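Local atomic coordinates of L-talarate/galactarate dehydratase (Salmonella typhimurium, PDB entry 2PP0), a protein that dehydrates both L-talarate and galactarate to 5-keto-4-deoxy-D-glucarate and, in competition, epimerizes L-talarate to galactarate, using one magnesium ion per subunit. Residues B[203-214]-B[239-248]. Numbering follows the deposited sequence.
Sequences CAEDIRRLTAVR and MGRKMEQFNL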
# COMPACT_ATOMS: atom_id res chain seq x y z
N CYS B 203 -29.02 27.02 -17.96
CA CYS B 203 -27.74 27.48 -17.41
C CYS B 203 -27.90 28.76 -16.62
O CYS B 203 -27.12 29.04 -15.70
CB CYS B 203 -26.72 27.70 -18.53
SG CYS B 203 -26.09 26.18 -19.28
N ALA B 204 -28.92 29.54 -16.97
CA ALA B 204 -29.18 30.81 -16.29
C ALA B 204 -29.65 30.59 -14.85
O ALA B 204 -29.28 31.35 -13.95
CB ALA B 204 -30.23 31.60 -17.07
N GLU B 205 -30.45 29.56 -14.64
CA GLU B 205 -30.97 29.26 -13.31
C GLU B 205 -29.89 28.70 -12.38
O GLU B 205 -30.00 28.81 -11.16
CB GLU B 205 -32.14 28.28 -13.41
CG GLU B 205 -32.93 28.09 -12.12
CD GLU B 205 -33.43 29.40 -11.52
OE1 GLU B 205 -33.86 30.29 -12.29
OE2 GLU B 205 -33.40 29.54 -10.28
N ASP B 206 -28.85 28.10 -12.96
CA ASP B 206 -27.75 27.54 -12.17
C ASP B 206 -26.85 28.66 -11.68
O ASP B 206 -26.37 28.64 -10.53
CB ASP B 206 -26.91 26.56 -13.00
CG ASP B 206 -27.50 25.17 -13.01
OD1 ASP B 206 -28.40 24.89 -12.19
OD2 ASP B 206 -27.05 24.35 -13.84
N ILE B 207 -26.60 29.64 -12.54
CA ILE B 207 -25.77 30.78 -12.17
C ILE B 207 -26.51 31.56 -11.09
O ILE B 207 -25.91 32.03 -10.13
CB ILE B 207 -25.52 31.71 -13.39
CG1 ILE B 207 -24.58 31.03 -14.38
CG2 ILE B 207 -24.94 33.05 -12.92
CD1 ILE B 207 -23.23 30.63 -13.79
N ARG B 208 -27.82 31.67 -11.26
CA ARG B 208 -28.67 32.38 -10.31
C ARG B 208 -28.58 31.75 -8.92
O ARG B 208 -28.34 32.44 -7.93
CB ARG B 208 -30.12 32.35 -10.80
CG ARG B 208 -31.12 32.90 -9.80
CD ARG B 208 -32.52 32.95 -10.38
NE ARG B 208 -33.49 33.41 -9.38
CZ ARG B 208 -33.99 32.66 -8.42
NH1 ARG B 208 -33.63 31.38 -8.31
NH2 ARG B 208 -34.85 33.18 -7.55
N ARG B 209 -28.78 30.44 -8.86
CA ARG B 209 -28.70 29.73 -7.59
C ARG B 209 -27.30 29.83 -6.99
O ARG B 209 -27.15 30.08 -5.80
CB ARG B 209 -29.10 28.26 -7.79
CG ARG B 209 -30.58 28.08 -8.12
CD ARG B 209 -30.84 26.81 -8.91
NE ARG B 209 -30.65 25.58 -8.13
CZ ARG B 209 -31.40 25.21 -7.10
NH1 ARG B 209 -32.41 25.98 -6.70
NH2 ARG B 209 -31.16 24.07 -6.48
N LEU B 210 -26.28 29.64 -7.83
CA LEU B 210 -24.90 29.70 -7.37
C LEU B 210 -24.55 31.09 -6.82
O LEU B 210 -23.85 31.20 -5.81
CB LEU B 210 -23.93 29.34 -8.51
CG LEU B 210 -22.43 29.25 -8.18
CD1 LEU B 210 -22.20 28.25 -7.05
CD2 LEU B 210 -21.67 28.82 -9.42
N THR B 211 -25.04 32.14 -7.47
CA THR B 211 -24.76 33.50 -7.01
C THR B 211 -25.43 33.76 -5.66
O THR B 211 -24.87 34.42 -4.78
CB THR B 211 -25.24 34.56 -8.02
OG1 THR B 211 -26.66 34.47 -8.18
CG2 THR B 211 -24.57 34.36 -9.37
N ALA B 212 -26.65 33.24 -5.51
CA ALA B 212 -27.40 33.41 -4.27
C ALA B 212 -26.72 32.68 -3.11
O ALA B 212 -26.71 33.16 -1.98
CB ALA B 212 -28.82 32.90 -4.45
N VAL B 213 -26.15 31.51 -3.40
CA VAL B 213 -25.47 30.72 -2.38
C VAL B 213 -24.14 31.34 -1.95
O VAL B 213 -23.82 31.37 -0.76
CB VAL B 213 -25.21 29.27 -2.85
CG1 VAL B 213 -24.42 28.51 -1.79
CG2 VAL B 213 -26.53 28.57 -3.12
N ARG B 214 -23.35 31.82 -2.92
CA ARG B 214 -22.08 32.45 -2.58
C ARG B 214 -22.36 33.72 -1.78
O ARG B 214 -21.65 34.03 -0.82
CB ARG B 214 -21.29 32.82 -3.84
CG ARG B 214 -20.13 33.78 -3.59
CD ARG B 214 -19.18 33.26 -2.50
NE ARG B 214 -18.28 32.23 -2.99
CZ ARG B 214 -17.64 31.36 -2.20
NH1 ARG B 214 -17.82 31.40 -0.89
NH2 ARG B 214 -16.83 30.46 -2.73
N MET B 239 -19.29 27.89 -18.96
CA MET B 239 -19.73 27.97 -17.57
C MET B 239 -18.50 28.08 -16.67
O MET B 239 -18.54 28.76 -15.64
CB MET B 239 -20.55 26.74 -17.19
CG MET B 239 -21.98 26.76 -17.72
SD MET B 239 -22.97 28.08 -16.98
CE MET B 239 -23.89 27.14 -15.77
N GLY B 240 -17.42 27.42 -17.06
CA GLY B 240 -16.20 27.46 -16.28
C GLY B 240 -15.59 28.84 -16.19
O GLY B 240 -15.10 29.25 -15.14
N ARG B 241 -15.63 29.57 -17.30
CA ARG B 241 -15.09 30.92 -17.35
C ARG B 241 -15.93 31.82 -16.45
O ARG B 241 -15.40 32.63 -15.68
CB ARG B 241 -15.14 31.49 -18.77
CG ARG B 241 -14.38 30.71 -19.83
CD ARG B 241 -12.88 30.73 -19.60
NE ARG B 241 -12.16 30.30 -20.79
CZ ARG B 241 -10.87 29.98 -20.82
NH1 ARG B 241 -10.15 30.03 -19.70
NH2 ARG B 241 -10.30 29.60 -21.95
N LYS B 242 -17.24 31.66 -16.56
CA LYS B 242 -18.21 32.45 -15.81
C LYS B 242 -18.18 32.17 -14.31
O LYS B 242 -18.52 33.03 -13.50
CB LYS B 242 -19.62 32.17 -16.35
CG LYS B 242 -20.70 33.07 -15.77
CD LYS B 242 -20.57 34.49 -16.28
CE LYS B 242 -21.62 35.41 -15.65
NZ LYS B 242 -23.00 34.87 -15.82
N MET B 243 -17.77 30.96 -13.93
CA MET B 243 -17.72 30.59 -12.52
C MET B 243 -16.40 30.89 -11.82
O MET B 243 -16.30 30.75 -10.60
CB MET B 243 -18.04 29.10 -12.35
CG MET B 243 -19.48 28.74 -12.64
SD MET B 243 -19.81 26.98 -12.46
CE MET B 243 -21.53 26.98 -12.46
N GLU B 244 -15.39 31.31 -12.58
CA GLU B 244 -14.08 31.60 -11.99
C GLU B 244 -14.16 32.69 -10.92
O GLU B 244 -13.29 32.78 -10.05
CB GLU B 244 -13.08 32.01 -13.08
CG GLU B 244 -12.67 30.86 -13.99
CD GLU B 244 -11.21 30.45 -13.83
OE1 GLU B 244 -10.36 31.02 -14.54
OE2 GLU B 244 -10.92 29.58 -12.99
N GLN B 245 -15.20 33.51 -10.98
CA GLN B 245 -15.39 34.60 -10.04
C GLN B 245 -15.84 34.14 -8.65
O GLN B 245 -15.64 34.85 -7.66
CB GLN B 245 -16.40 35.61 -10.60
CG GLN B 245 -17.78 35.02 -10.85
CD GLN B 245 -18.68 35.96 -11.63
OE1 GLN B 245 -18.95 37.08 -11.20
NE2 GLN B 245 -19.15 35.51 -12.78
N PHE B 246 -16.46 32.97 -8.58
CA PHE B 246 -16.95 32.44 -7.31
C PHE B 246 -15.85 31.79 -6.45
O PHE B 246 -16.10 31.40 -5.31
CB PHE B 246 -18.08 31.44 -7.56
CG PHE B 246 -19.26 32.04 -8.28
CD1 PHE B 246 -20.05 33.02 -7.68
CD2 PHE B 246 -19.60 31.62 -9.57
CE1 PHE B 246 -21.14 33.58 -8.35
CE2 PHE B 246 -20.69 32.16 -10.25
CZ PHE B 246 -21.46 33.15 -9.64
N ASN B 247 -14.64 31.69 -7.00
CA ASN B 247 -13.51 31.09 -6.29
C ASN B 247 -13.83 29.71 -5.72
O ASN B 247 -13.41 29.38 -4.61
CB ASN B 247 -13.05 32.03 -5.16
CG ASN B 247 -12.47 33.33 -5.68
OD1 ASN B 247 -12.34 34.30 -4.93
ND2 ASN B 247 -12.09 33.35 -6.96
N LEU B 248 -14.55 28.91 -6.49
CA LEU B 248 -14.94 27.57 -6.08
C LEU B 248 -13.76 26.67 -5.73
O LEU B 248 -12.66 26.82 -6.26
CB LEU B 248 -15.75 26.91 -7.19
CG LEU B 248 -17.03 27.62 -7.63
CD1 LEU B 248 -17.64 26.90 -8.83
CD2 LEU B 248 -18.01 27.66 -6.47
O HOH W 1 -14.98 28.34 -1.98
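Leu210 lays its CG over one face of the Phe246 ring, a CH-pi contact 4.0 Å from CG to the ring centroid. CG lies anti to the backbone N (chi1 -176°), which carries the branched tip across to the ring and lets CD2 also meet CE of Met243 at 3.6 Å. Gln245 CG covers the opposite face, so the flat phenyl is sandwiched between aliphatic groups. Toward the start of helix 203-217, unbranched and flexible Met239 bends at chi2 and chi3 to bring CE to 4.0 Å from CB of Cys203 and 4.1 Å from CD1 of Ile207. Lys242 rests its aliphatic CG on Ile207 CD1, its length keeping charged NZ at the exposed rim.

Arg214, with several N-H donors, suits a place among turn carbonyls: NH2 donates to Phe246 O (2.8 Å), almost in line with the carbonyl, and NE adds a weak bond. A water bridges NH2 to Asn247 O, and NH1 turns to the carbonyls of Gly218 and Phe221. These consecutive outer helices (23° apart) of the enolase-superfamily (beta/alpha)7beta barrel are separated in the chain by strand 223-226. Their long seam is apolar, whereas directional bonds from one guanidinium join the turns that follow both helices.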